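Long-range contacts in threonine phosphate decarboxylase-like enzyme (Sulfurospirillum multivorans, PDB 6OUX), which decarboxylates L-serine O-phosphate to ethanolamine O-phosphate in a pyridoxal phosphate-dependent reaction, providing a precursor of the nucleotide-loop linkage in norcobamides: residues P203-D208 with Y233-I238; I237-L242 with G254-D259; N168-T173 with L199-R204; K123-I128 with D172-I177. One frame throughout, in Å; residues are numbered along the deposited sequence.

Contact 1. Residues P203-D208 with Y233-I238; sequences PRIIID and YPNVII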
loop_
_atom_site.group_PDB
_atom_site.type_symbol
_atom_site.label_atom_id
_atom_site.label_comp_id
_atom_site.label_asym_id
_atom_site.label_seq_id
_atom_site.Cartn_x
_atom_site.Cartn_y
_atom_site.Cartn_z
ATOM N N PRO A 203 15.423 16.447 -18.646
ATOM C CA PRO A 203 14.194 16.774 -17.992
ATOM C C PRO A 203 14.040 16.229 -16.531
ATOM O O PRO A 203 13.612 16.946 -15.613
ATOM C CB PRO A 203 13.169 16.173 -18.930
ATOM C CG PRO A 203 13.790 16.336 -20.295
ATOM C CD PRO A 203 15.173 15.902 -19.991
ATOM N N ARG A 204 14.429 14.981 -16.311
ATOM C CA ARG A 204 14.197 14.308 -15.028
ATOM C C ARG A 204 15.403 13.496 -14.665
ATOM O O ARG A 204 15.764 12.584 -15.418
ATOM C CB ARG A 204 12.954 13.366 -15.121
ATOM C CG ARG A 204 11.593 14.096 -15.146
ATOM C CD ARG A 204 10.505 13.149 -15.591
ATOM N NE ARG A 204 10.674 12.883 -16.993
ATOM C CZ ARG A 204 10.253 13.718 -17.959
ATOM N NH1 ARG A 204 9.625 14.857 -17.670
ATOM N NH2 ARG A 204 10.468 13.428 -19.234
ATOM N N ILE A 205 16.015 13.816 -13.515
ATOM C CA ILE A 205 17.099 13.046 -12.987
ATOM C C ILE A 205 16.605 12.532 -11.635
ATOM O O ILE A 205 16.487 13.321 -10.670
ATOM C CB ILE A 205 18.406 13.876 -12.820
ATOM C CG1 ILE A 205 18.861 14.395 -14.203
ATOM C CG2 ILE A 205 19.427 12.986 -12.119
ATOM C CD1 ILE A 205 20.103 15.226 -14.168
ATOM N N ILE A 206 16.279 11.240 -11.625
ATOM C CA ILE A 206 15.714 10.546 -10.490
ATOM C C ILE A 206 16.831 9.940 -9.719
ATOM O O ILE A 206 17.653 9.203 -10.284
ATOM C CB ILE A 206 14.779 9.402 -10.912
ATOM C CG1 ILE A 206 13.532 9.994 -11.583
ATOM C CG2 ILE A 206 14.428 8.562 -9.696
ATOM C CD1 ILE A 206 12.802 9.007 -12.449
ATOM N N ILE A 207 16.920 10.287 -8.442
ATOM C CA ILE A 207 18.007 9.776 -7.603
ATOM C C ILE A 207 17.382 9.040 -6.446
ATOM O O ILE A 207 16.743 9.662 -5.563
ATOM C CB ILE A 207 18.910 10.915 -7.048
ATOM C CG1 ILE A 207 19.440 11.794 -8.179
ATOM C CG2 ILE A 207 20.034 10.300 -6.253
ATOM C CD1 ILE A 207 20.238 13.037 -7.792
ATOM N N ASP A 208 17.600 7.734 -6.421
ATOM C CA ASP A 208 17.200 6.857 -5.314
ATOM C C ASP A 208 18.307 6.825 -4.244
ATOM O O ASP A 208 19.367 6.162 -4.414
ATOM C CB ASP A 208 16.835 5.464 -5.814
ATOM C CG ASP A 208 16.379 4.537 -4.706
ATOM O OD1 ASP A 208 16.315 4.892 -3.510
ATOM O OD2 ASP A 208 16.085 3.386 -5.071
ATOM N N TYR A 233 18.938 21.935 -7.980
ATOM C CA TYR A 233 18.833 21.511 -9.367
ATOM C C TYR A 233 17.377 21.251 -9.732
ATOM O O TYR A 233 16.792 20.274 -9.290
ATOM C CB TYR A 233 19.686 20.293 -9.605
ATOM C CG TYR A 233 21.143 20.527 -9.313
ATOM C CD1 TYR A 233 21.932 21.325 -10.163
ATOM C CD2 TYR A 233 21.727 20.048 -8.130
ATOM C CE1 TYR A 233 23.237 21.573 -9.871
ATOM C CE2 TYR A 233 23.018 20.327 -7.835
ATOM C CZ TYR A 233 23.772 21.059 -8.718
ATOM O OH TYR A 233 25.070 21.290 -8.378
ATOM N N PRO A 234 16.762 22.107 -10.571
ATOM C CA PRO A 234 15.314 21.978 -10.821
ATOM C C PRO A 234 14.854 20.730 -11.585
ATOM O O PRO A 234 13.665 20.465 -11.625
ATOM C CB PRO A 234 14.982 23.242 -11.648
ATOM C CG PRO A 234 16.262 23.622 -12.259
ATOM C CD PRO A 234 17.323 23.267 -11.256
ATOM N N ASN A 235 15.784 19.953 -12.134
ATOM C CA ASN A 235 15.436 18.706 -12.792
ATOM C C ASN A 235 15.579 17.455 -11.894
ATOM O O ASN A 235 15.382 16.354 -12.380
ATOM C CB ASN A 235 16.227 18.484 -14.081
ATOM C CG ASN A 235 17.685 18.338 -13.850
ATOM O OD1 ASN A 235 18.201 18.686 -12.768
ATOM N ND2 ASN A 235 18.399 17.981 -14.898
ATOM N N VAL A 236 15.967 17.631 -10.637
ATOM C CA VAL A 236 16.137 16.513 -9.736
ATOM C C VAL A 236 14.835 16.059 -9.063
ATOM O O VAL A 236 14.080 16.870 -8.490
ATOM C CB VAL A 236 17.253 16.802 -8.738
ATOM C CG1 VAL A 236 17.291 15.808 -7.559
ATOM C CG2 VAL A 236 18.581 16.769 -9.484
ATOM N N ILE A 237 14.699 14.741 -9.021
ATOM C CA ILE A 237 13.720 14.044 -8.205
ATOM C C ILE A 237 14.454 13.113 -7.256
ATOM O O ILE A 237 15.290 12.298 -7.701
ATOM C CB ILE A 237 12.750 13.254 -9.055
ATOM C CG1 ILE A 237 11.881 14.202 -9.866
ATOM C CG2 ILE A 237 11.836 12.384 -8.205
ATOM C CD1 ILE A 237 11.206 13.594 -11.065
ATOM N N ILE A 238 14.212 13.306 -5.964
ATOM C CA ILE A 238 14.805 12.440 -4.953
ATOM C C ILE A 238 13.795 11.400 -4.545
ATOM O O ILE A 238 12.625 11.706 -4.264
ATOM C CB ILE A 238 15.249 13.241 -3.694
ATOM C CG1 ILE A 238 16.250 14.335 -4.059
ATOM C CG2 ILE A 238 15.818 12.317 -2.619
ATOM C CD1 ILE A 238 17.557 13.840 -4.680
HETATM O O HOH W 1 12.418 16.656 -13.140
#

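Contact 2. Residues I237-L242 with G254-D259; sequences IIVKSL and GYALMD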
loop_
_atom_site.group_PDB
_atom_site.type_symbol
_atom_site.label_atom_id
_atom_site.label_comp_id
_atom_site.label_asym_id
_atom_site.label_seq_id
_atom_site.Cartn_x
_atom_site.Cartn_y
_atom_site.Cartn_z
ATOM N N ILE A 237 14.699 14.741 -9.021
ATOM C CA ILE A 237 13.720 14.044 -8.205
ATOM C C ILE A 237 14.454 13.113 -7.256
ATOM O O ILE A 237 15.290 12.298 -7.701
ATOM C CB ILE A 237 12.750 13.254 -9.055
ATOM C CG1 ILE A 237 11.881 14.202 -9.866
ATOM C CG2 ILE A 237 11.836 12.384 -8.205
ATOM C CD1 ILE A 237 11.206 13.594 -11.065
ATOM N N ILE A 238 14.212 13.306 -5.964
ATOM C CA ILE A 238 14.805 12.440 -4.953
ATOM C C ILE A 238 13.795 11.400 -4.545
ATOM O O ILE A 238 12.625 11.706 -4.264
ATOM C CB ILE A 238 15.249 13.241 -3.694
ATOM C CG1 ILE A 238 16.250 14.335 -4.059
ATOM C CG2 ILE A 238 15.818 12.317 -2.619
ATOM C CD1 ILE A 238 17.557 13.840 -4.680
ATOM N N VAL A 239 14.228 10.143 -4.483
ATOM C CA VAL A 239 13.352 9.110 -3.972
ATOM C C VAL A 239 14.068 8.354 -2.853
ATOM O O VAL A 239 15.266 8.095 -2.965
ATOM C CB VAL A 239 12.990 8.087 -5.102
ATOM C CG1 VAL A 239 12.073 7.053 -4.553
ATOM C CG2 VAL A 239 12.310 8.730 -6.271
ATOM N N LYS A 240 13.334 7.957 -1.811
ATOM C CA LYS A 240 13.972 7.340 -0.619
ATOM C C LYS A 240 12.981 6.444 0.113
ATOM O O LYS A 240 11.885 6.865 0.463
ATOM C CB LYS A 240 14.548 8.416 0.320
ATOM C CG LYS A 240 15.224 7.837 1.529
ATOM C CD LYS A 240 16.200 8.764 2.235
ATOM C CE LYS A 240 16.906 8.010 3.338
ATOM N NZ LYS A 240 15.875 7.554 4.309
ATOM N N SER A 241 13.404 5.205 0.348
ATOM C CA SER A 241 12.712 4.300 1.197
ATOM C C SER A 241 12.762 4.837 2.612
ATOM O O SER A 241 13.723 5.470 3.012
ATOM C CB SER A 241 13.312 2.912 1.089
ATOM O OG SER A 241 12.771 2.090 2.112
ATOM N N LEU A 242 11.692 4.651 3.349
ATOM C CA LEU A 242 11.770 4.774 4.818
ATOM C C LEU A 242 11.842 3.426 5.544
ATOM O O LEU A 242 12.016 3.419 6.760
ATOM C CB LEU A 242 10.604 5.592 5.354
ATOM C CG LEU A 242 10.567 7.041 4.889
ATOM C CD1 LEU A 242 9.214 7.650 5.251
ATOM C CD2 LEU A 242 11.706 7.832 5.533
ATOM N N GLY A 254 7.800 5.066 1.624
ATOM C CA GLY A 254 8.895 5.777 0.995
ATOM C C GLY A 254 8.384 7.124 0.601
ATOM O O GLY A 254 7.133 7.352 0.589
ATOM N N TYR A 255 9.303 8.023 0.289
ATOM C CA TYR A 255 8.863 9.344 -0.199
ATOM C C TYR A 255 9.680 9.770 -1.419
ATOM O O TYR A 255 10.697 9.157 -1.755
ATOM C CB TYR A 255 8.894 10.404 0.912
ATOM C CG TYR A 255 10.322 10.863 1.311
ATOM C CD1 TYR A 255 11.062 10.176 2.238
ATOM C CD2 TYR A 255 10.891 11.954 0.732
ATOM C CE1 TYR A 255 12.342 10.597 2.614
ATOM C CE2 TYR A 255 12.175 12.369 1.070
ATOM C CZ TYR A 255 12.886 11.678 1.985
ATOM O OH TYR A 255 14.119 12.093 2.278
ATOM N N ALA A 256 9.181 10.777 -2.102
ATOM C CA ALA A 256 9.893 11.477 -3.167
ATOM C C ALA A 256 9.757 12.971 -2.991
ATOM O O ALA A 256 8.719 13.453 -2.490
ATOM C CB ALA A 256 9.358 11.097 -4.522
ATOM N N LEU A 257 10.783 13.694 -3.428
ATOM C CA LEU A 257 10.775 15.176 -3.559
ATOM C C LEU A 257 10.752 15.467 -5.069
ATOM O O LEU A 257 11.599 14.978 -5.825
ATOM C CB LEU A 257 12.028 15.781 -2.948
ATOM C CG LEU A 257 12.345 15.383 -1.495
ATOM C CD1 LEU A 257 13.598 16.072 -0.980
ATOM C CD2 LEU A 257 11.213 15.649 -0.531
ATOM N N MET A 258 9.752 16.210 -5.496
ATOM C CA MET A 258 9.563 16.482 -6.894
ATOM C C MET A 258 8.744 17.747 -7.093
ATOM O O MET A 258 8.286 18.379 -6.147
ATOM C CB MET A 258 8.951 15.268 -7.624
ATOM C CG MET A 258 7.569 14.818 -7.191
ATOM S SD MET A 258 6.907 13.332 -8.092
ATOM C CE MET A 258 7.115 12.167 -7.012
ATOM N N ASP A 259 8.589 18.108 -8.348
ATOM C CA ASP A 259 7.848 19.314 -8.739
ATOM C C ASP A 259 6.445 19.300 -8.112
ATOM O O ASP A 259 5.752 18.309 -8.219
ATOM C CB ASP A 259 7.760 19.341 -10.283
ATOM C CG ASP A 259 6.985 20.513 -10.775
ATOM O OD1 ASP A 259 7.542 21.659 -10.772
ATOM O OD2 ASP A 259 5.795 20.322 -11.071
#

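Contact 3. Residues N168-T173 with L199-R204; sequences NEQPDT and LAFVPR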
loop_
_atom_site.group_PDB
_atom_site.type_symbol
_atom_site.label_atom_id
_atom_site.label_comp_id
_atom_site.label_asym_id
_atom_site.label_seq_id
_atom_site.Cartn_x
_atom_site.Cartn_y
_atom_site.Cartn_z
ATOM N N ASN A 168 25.297 12.015 -25.501
ATOM C CA ASN A 168 25.069 11.263 -26.747
ATOM C C ASN A 168 23.646 10.725 -26.914
ATOM O O ASN A 168 23.021 10.830 -27.978
ATOM C CB ASN A 168 26.028 10.081 -26.791
ATOM C CG ASN A 168 27.467 10.510 -26.897
ATOM O OD1 ASN A 168 27.782 11.688 -27.065
ATOM N ND2 ASN A 168 28.342 9.561 -26.814
ATOM N N GLU A 169 23.099 10.142 -25.860
ATOM C CA GLU A 169 21.837 9.464 -25.999
ATOM C C GLU A 169 20.627 10.361 -25.898
ATOM O O GLU A 169 19.565 9.997 -26.384
ATOM C CB GLU A 169 21.697 8.342 -24.957
ATOM C CG GLU A 169 22.586 7.140 -25.143
ATOM C CD GLU A 169 22.197 6.232 -26.311
ATOM O OE1 GLU A 169 21.029 6.170 -26.697
ATOM O OE2 GLU A 169 23.107 5.613 -26.868
ATOM N N GLN A 170 20.747 11.492 -25.205
ATOM C CA GLN A 170 19.600 12.421 -24.984
ATOM C C GLN A 170 18.347 11.762 -24.448
ATOM O O GLN A 170 17.326 11.937 -24.975
ATOM C CB GLN A 170 19.291 13.223 -26.285
ATOM C CG GLN A 170 20.441 14.132 -26.700
ATOM C CD GLN A 170 20.645 15.305 -25.729
ATOM O OE1 GLN A 170 19.670 15.948 -25.368
ATOM N NE2 GLN A 170 21.895 15.598 -25.337
ATOM N N PRO A 171 18.441 11.007 -23.325
ATOM C CA PRO A 171 17.269 10.486 -22.683
ATOM C C PRO A 171 16.471 11.621 -22.062
ATOM O O PRO A 171 17.023 12.627 -21.675
ATOM C CB PRO A 171 17.859 9.574 -21.598
ATOM C CG PRO A 171 19.067 10.299 -21.169
ATOM C CD PRO A 171 19.616 10.962 -22.444
ATOM N N ASP A 172 15.159 11.484 -21.955
ATOM C CA ASP A 172 14.451 12.478 -21.220
ATOM C C ASP A 172 14.501 12.225 -19.692
ATOM O O ASP A 172 14.184 13.131 -18.901
ATOM C CB ASP A 172 12.999 12.582 -21.663
ATOM C CG ASP A 172 12.254 11.277 -21.555
ATOM O OD1 ASP A 172 11.843 10.893 -20.436
ATOM O OD2 ASP A 172 12.052 10.620 -22.611
ATOM N N THR A 173 14.793 10.983 -19.284
ATOM C CA THR A 173 14.742 10.572 -17.855
ATOM C C THR A 173 15.968 9.703 -17.585
ATOM O O THR A 173 16.354 8.838 -18.412
ATOM C CB THR A 173 13.473 9.771 -17.563
ATOM O OG1 THR A 173 12.325 10.532 -17.977
ATOM C CG2 THR A 173 13.313 9.403 -16.028
ATOM N N LEU A 199 24.463 17.850 -16.437
ATOM C CA LEU A 199 23.215 17.255 -16.947
ATOM C C LEU A 199 21.967 18.071 -16.731
ATOM O O LEU A 199 20.856 17.543 -16.730
ATOM C CB LEU A 199 23.056 15.850 -16.391
ATOM C CG LEU A 199 24.223 14.927 -16.787
ATOM C CD1 LEU A 199 23.937 13.523 -16.275
ATOM C CD2 LEU A 199 24.456 14.844 -18.307
ATOM N N ALA A 200 22.141 19.375 -16.586
ATOM C CA ALA A 200 21.040 20.332 -16.448
ATOM C C ALA A 200 20.011 20.290 -17.544
ATOM O O ALA A 200 18.866 20.696 -17.294
ATOM C CB ALA A 200 21.558 21.774 -16.291
ATOM N N PHE A 201 20.408 19.806 -18.721
ATOM C CA PHE A 201 19.508 19.705 -19.874
ATOM C C PHE A 201 18.536 18.556 -19.801
ATOM O O PHE A 201 17.511 18.560 -20.469
ATOM C CB PHE A 201 20.306 19.555 -21.196
ATOM C CG PHE A 201 21.124 18.275 -21.292
ATOM C CD1 PHE A 201 20.570 17.115 -21.811
ATOM C CD2 PHE A 201 22.453 18.245 -20.862
ATOM C CE1 PHE A 201 21.352 15.973 -21.935
ATOM C CE2 PHE A 201 23.206 17.103 -20.946
ATOM C CZ PHE A 201 22.657 15.948 -21.492
ATOM N N VAL A 202 18.827 17.554 -18.984
ATOM C CA VAL A 202 17.921 16.415 -18.884
ATOM C C VAL A 202 16.614 16.836 -18.130
ATOM O O VAL A 202 16.680 17.438 -17.049
ATOM C CB VAL A 202 18.638 15.207 -18.142
ATOM C CG1 VAL A 202 17.692 14.041 -17.990
ATOM C CG2 VAL A 202 19.930 14.826 -18.850
ATOM N N PRO A 203 15.423 16.447 -18.646
ATOM C CA PRO A 203 14.194 16.774 -17.992
ATOM C C PRO A 203 14.040 16.229 -16.531
ATOM O O PRO A 203 13.612 16.946 -15.613
ATOM C CB PRO A 203 13.169 16.173 -18.930
ATOM C CG PRO A 203 13.790 16.336 -20.295
ATOM C CD PRO A 203 15.173 15.902 -19.991
ATOM N N ARG A 204 14.429 14.981 -16.311
ATOM C CA ARG A 204 14.197 14.308 -15.028
ATOM C C ARG A 204 15.403 13.496 -14.665
ATOM O O ARG A 204 15.764 12.584 -15.418
ATOM C CB ARG A 204 12.954 13.366 -15.121
ATOM C CG ARG A 204 11.593 14.096 -15.146
ATOM C CD ARG A 204 10.505 13.149 -15.591
ATOM N NE ARG A 204 10.674 12.883 -16.993
ATOM C CZ ARG A 204 10.253 13.718 -17.959
ATOM N NH1 ARG A 204 9.625 14.857 -17.670
ATOM N NH2 ARG A 204 10.468 13.428 -19.234
#

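Contact 4. Residues K123-I128 with D172-I177; sequences KVALMI and DTVVLI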
loop_
_atom_site.group_PDB
_atom_site.type_symbol
_atom_site.label_atom_id
_atom_site.label_comp_id
_atom_site.label_asym_id
_atom_site.label_seq_id
_atom_site.Cartn_x
_atom_site.Cartn_y
_atom_site.Cartn_z
ATOM N N LYS A 123 12.433 8.045 -23.388
ATOM C CA LYS A 123 13.728 7.384 -23.423
ATOM C C LYS A 123 14.292 7.537 -22.042
ATOM O O LYS A 123 14.356 8.643 -21.554
ATOM C CB LYS A 123 14.621 8.004 -24.434
ATOM C CG LYS A 123 15.932 7.355 -24.644
ATOM C CD LYS A 123 16.588 7.917 -25.919
ATOM C CE LYS A 123 17.792 7.093 -26.282
ATOM N NZ LYS A 123 18.562 7.642 -27.430
ATOM N N VAL A 124 14.734 6.423 -21.451
ATOM C CA VAL A 124 15.308 6.405 -20.077
ATOM C C VAL A 124 16.683 5.711 -20.073
ATOM O O VAL A 124 16.894 4.715 -20.802
ATOM C CB VAL A 124 14.329 5.738 -19.108
ATOM C CG1 VAL A 124 14.035 4.326 -19.522
ATOM C CG2 VAL A 124 14.819 5.858 -17.645
ATOM N N ALA A 125 17.626 6.325 -19.382
ATOM C CA ALA A 125 18.967 5.768 -19.180
ATOM C C ALA A 125 19.042 5.164 -17.769
ATOM O O ALA A 125 18.776 5.864 -16.761
ATOM C CB ALA A 125 20.055 6.789 -19.388
ATOM N N LEU A 126 19.338 3.867 -17.742
ATOM C CA LEU A 126 19.591 3.102 -16.490
ATOM C C LEU A 126 21.020 2.625 -16.457
ATOM O O LEU A 126 21.668 2.453 -17.509
ATOM C CB LEU A 126 18.693 1.887 -16.407
ATOM C CG LEU A 126 17.194 2.074 -16.623
ATOM C CD1 LEU A 126 16.519 0.695 -16.558
ATOM C CD2 LEU A 126 16.646 2.967 -15.534
ATOM N N MET A 127 21.539 2.383 -15.254
ATOM C CA MET A 127 22.853 1.740 -15.144
ATOM C C MET A 127 22.664 0.241 -14.999
ATOM O O MET A 127 21.625 -0.231 -14.543
ATOM C CB MET A 127 23.639 2.298 -13.956
ATOM C CG MET A 127 24.042 3.783 -14.051
ATOM S SD MET A 127 24.739 4.211 -12.417
ATOM C CE MET A 127 23.332 4.040 -11.237
ATOM N N ILE A 128 23.714 -0.486 -15.298
ATOM C CA ILE A 128 23.754 -1.922 -15.127
ATOM C C ILE A 128 25.120 -2.281 -14.505
ATOM O O ILE A 128 26.164 -1.787 -14.948
ATOM C CB ILE A 128 23.547 -2.574 -16.526
ATOM C CG1 ILE A 128 23.562 -4.072 -16.473
ATOM C CG2 ILE A 128 24.678 -2.192 -17.467
ATOM C CD1 ILE A 128 23.390 -4.701 -17.846
ATOM N N ASP A 172 15.159 11.484 -21.955
ATOM C CA ASP A 172 14.451 12.478 -21.220
ATOM C C ASP A 172 14.501 12.225 -19.692
ATOM O O ASP A 172 14.184 13.131 -18.901
ATOM C CB ASP A 172 12.999 12.582 -21.663
ATOM C CG ASP A 172 12.254 11.277 -21.555
ATOM O OD1 ASP A 172 11.843 10.893 -20.436
ATOM O OD2 ASP A 172 12.052 10.620 -22.611
ATOM N N THR A 173 14.793 10.983 -19.284
ATOM C CA THR A 173 14.742 10.572 -17.855
ATOM C C THR A 173 15.968 9.703 -17.585
ATOM O O THR A 173 16.354 8.838 -18.412
ATOM C CB THR A 173 13.473 9.771 -17.563
ATOM O OG1 THR A 173 12.325 10.532 -17.977
ATOM C CG2 THR A 173 13.313 9.403 -16.028
ATOM N N VAL A 174 16.627 9.981 -16.478
ATOM C CA VAL A 174 17.709 9.139 -15.994
ATOM C C VAL A 174 17.367 8.631 -14.565
ATOM O O VAL A 174 16.670 9.337 -13.816
ATOM C CB VAL A 174 18.954 10.032 -15.996
ATOM C CG1 VAL A 174 20.002 9.626 -15.037
ATOM C CG2 VAL A 174 19.451 10.237 -17.451
ATOM N N VAL A 175 17.778 7.396 -14.254
ATOM C CA VAL A 175 17.697 6.824 -12.850
ATOM C C VAL A 175 19.094 6.528 -12.298
ATOM O O VAL A 175 19.847 5.805 -12.921
ATOM C CB VAL A 175 16.887 5.557 -12.789
ATOM C CG1 VAL A 175 16.732 5.041 -11.330
ATOM C CG2 VAL A 175 15.531 5.751 -13.427
ATOM N N LEU A 176 19.457 7.179 -11.175
ATOM C CA LEU A 176 20.691 6.928 -10.477
ATOM C C LEU A 176 20.298 6.388 -9.077
ATOM O O LEU A 176 19.320 6.821 -8.438
ATOM C CB LEU A 176 21.550 8.178 -10.339
ATOM C CG LEU A 176 21.983 8.914 -11.630
ATOM C CD1 LEU A 176 22.721 10.206 -11.362
ATOM C CD2 LEU A 176 22.878 8.010 -12.463
ATOM N N ILE A 177 20.986 5.359 -8.655
ATOM C CA ILE A 177 20.789 4.775 -7.339
ATOM C C ILE A 177 22.081 5.083 -6.549
ATOM O O ILE A 177 23.151 4.623 -6.951
ATOM C CB ILE A 177 20.575 3.296 -7.404
ATOM C CG1 ILE A 177 19.597 2.893 -8.519
ATOM C CG2 ILE A 177 20.117 2.739 -6.023
ATOM C CD1 ILE A 177 18.205 3.416 -8.379
HETATM O O HOH W 2 21.117 6.116 -15.287
HETATM O O HOH W 3 19.944 2.862 -12.900
#

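Contact 1. Residues P203-D208 with Y233-I238
The guanidinium of Arg204 carries Pro203 CB on one face, 3.7 Å above the plane and displaced toward the rim, while Asp172 and Thr173 meet its edge. The carboxamide of Asn235 runs alongside Ile205, pointing the same way, and Asn235 ND2 lies 3.3 Å from Ile205 CD1. Asn235 CG takes the crowded position between backbone N and carbonyl carbon (chi1 64°), and ND2 reaches Val202 O as a hydrogen-bond donor. An alanine here would lose this bond and the amide beside Ile205, and would probably loosen the loop entering strand 204-208. Backbone bonds then join the parallel strands. Ile205 N donates to Asn235 O within the carbonyl plane, Ile237 N bonds Ile205 O from above its carbonyl plane, and Ile207 N meets Ile237 O at 2.7 Å, almost along the C=O axis. Ile205, Ile207, Val236 and Ile238 share one face of the sheet, with Ile238 CD1 4.0 Å from Ile207 CB. On the other, Ile206 and Ile237 lie side by side against Leu115 of helix 108-116. The pairing closes the beta-alpha-beta unit of strand 204-208, helix 227-232 and strand 236-241, part of the parallel core of the mixed sheet in this aminotransferase-family fold.

Contact 2. Residues I237-L242 with G254-D259
Four backbone hydrogen bonds hold the antiparallel strands, whose directions differ by 170°. They form two reciprocal pairs. Between Ile238 and Leu257, Leu257 N reaches Ile238 O at 2.8 Å, and Ile238 N returns the bond on an in-plane lone pair of Leu257 O. Between Lys240 and Tyr255, Tyr255 N meets Lys240 O, and Lys240 N approaches Tyr255 O nearly along its C=O axis at 2.9 Å. Val239 with Ala256 and Ser241 with Gly254 are the non-hydrogen-bonded pairs, with Gly254 CA 4.1 Å from Ser241 CA. A CB on Gly254 would crowd Lys240 O. A CA-H...O contact adds to the pairing, Ala256 CA lying 3.0 Å from Ile238 O.

Among the side chains, Tyr255 contributes most. Its CG occupies the crowded position between backbone N and carbonyl carbon (chi1 73°), and the ring runs beside the Lys240 chain, with CE1 3.9 Å from Lys240 CB. Leu242 crosses it at about a right angle, bringing CD2 to the ring edge, and Leu257 CG also lies at the edge in plane. At the far end Ile237 CG1 crosses Met258 obliquely, 3.8 Å from its CB.

The polar ends are held locally. The Lys240 chain bends only at chi4, so that NZ bonds Ser241 O at 3.3 Å while pairing with Asp245. Ser241 OG accepts from Ser243 N and Lys244 N.

Helix 84-95 covers Tyr255 and Leu242 through Met91, helix 227-232 packs on Ile238 and Leu257, and helix 108-116 lies against Val239 and Ala256 on the other face. Strand 254-257 runs between strands 236-241 and 102-105.

Contact 3. Residues N168-T173 with L199-R204
Two donors grip OD1 of Asp172. Thr173 OG1 donates to the anti lone pair of Asp172 OD1 at 2.5 Å. Arg204 NH2 reaches Asp172 OD1 from above the carboxylate plane at 3.1 Å, in a straight salt bridge (N-H...O 168°). Arg204 NE donates in turn to Thr173 OG1 at 3.0 Å, so the hydroxyl both accepts and donates, closing a ring of three bonds. Both oxygens lie at the guanidinium edge, whose plane stands 58° from the carboxylate; a bend at chi3 turns it there. The charge and the donors would favour an ionised Asp172. A leucine in place of Arg204 would lose both side-chain bonds and would probably leave the carboxylate less well stabilised.

The Pro203 ring rests on the Asp172 carbonyl, CD lying 3.1 Å from Asp172 O, and Arg204 N makes a weak bond to the same oxygen. The amide plane of Gln170, whose NE2 bonds Glu167 O, is tilted 24° from the Phe201 ring plane, with Gln170 NE2 3.5 Å from Phe201 CE1. Ile166 of helix 159-169 packs against Pro171, Leu199 and Val202, so the contact joins that helix end to the loop after helix 189-198, where strands 173-177 and 204-208 begin.

Contact 4. Residues K123-I128 with D172-I177
Strands 123-128 and 173-177 run parallel, 17° apart, with axes 4.7 Å apart at their closest. Direct pairing spans Val124 with Thr173 and Ala125 with Val174. Thr173 N donates to Lys123 O, Ala125 N to Thr173 O, and Val175 N to Ala125 O, nearly along the C=O axis (C=O...N 173°). Beyond this the strands spread, and the CA atoms of Leu126 and Val175 are 5.5 Å apart. Two waters take over there: one donates to both Ala125 O and Val175 O, the other accepts from Met127 N and donates to Val175 O.

At the N-terminal end, Asp172 OD2 takes Lys123 N at 2.7 Å from above the carboxylate plane, and Gln122 N as well. Lys123 itself extends away, its NZ in a salt bridge with Glu169. Along the strands, Val124 CG2 sits 3.4 Å from Thr173 O. Ala125 CB faces Val174 CG2 at 4.0 Å, and both residues touch Ile166 of helix 159-169. Leu126 lies side by side with Val175, its CD2 3.7 Å from Val175 CG2. Where the strands part, Met127 folds at chi3 and brings CE to 3.7 Å from Ile177 N.

The polar grip at the start probably helps to fix the register, whereas the end toward Ile177 depends on apolar contacts and water bridges. There Ile177 N is buried with no partner in the model, near the probable substrate site: the Ile177 side chain is about 4 Å from that of Asn181, which is expected to bind O-phospho-L-serine.

Contacts 1, 2 and 4 are buried pairings between strands of one sheet, whereas contact 3 is only partly buried, lies away from the substrate site, and holds the loops where two of these strands begin. Contacts 1 and 2 share strand 236-241, which is parallel to its partner in the first and antiparallel in the second. Contacts 3 and 4 share Asp172 and Thr173, with the two carboxylate oxygens of Asp172 facing different partners. Strand 204-208 pairs with 173-177, for example through Asp208 N to Leu176 O, joining contacts 1 and 4. Charge concentrates in contact 3 and the start of contact 4; contacts 1 and 2 rely on backbone bonds and apolar packing, with an aromatic ring in contact 2.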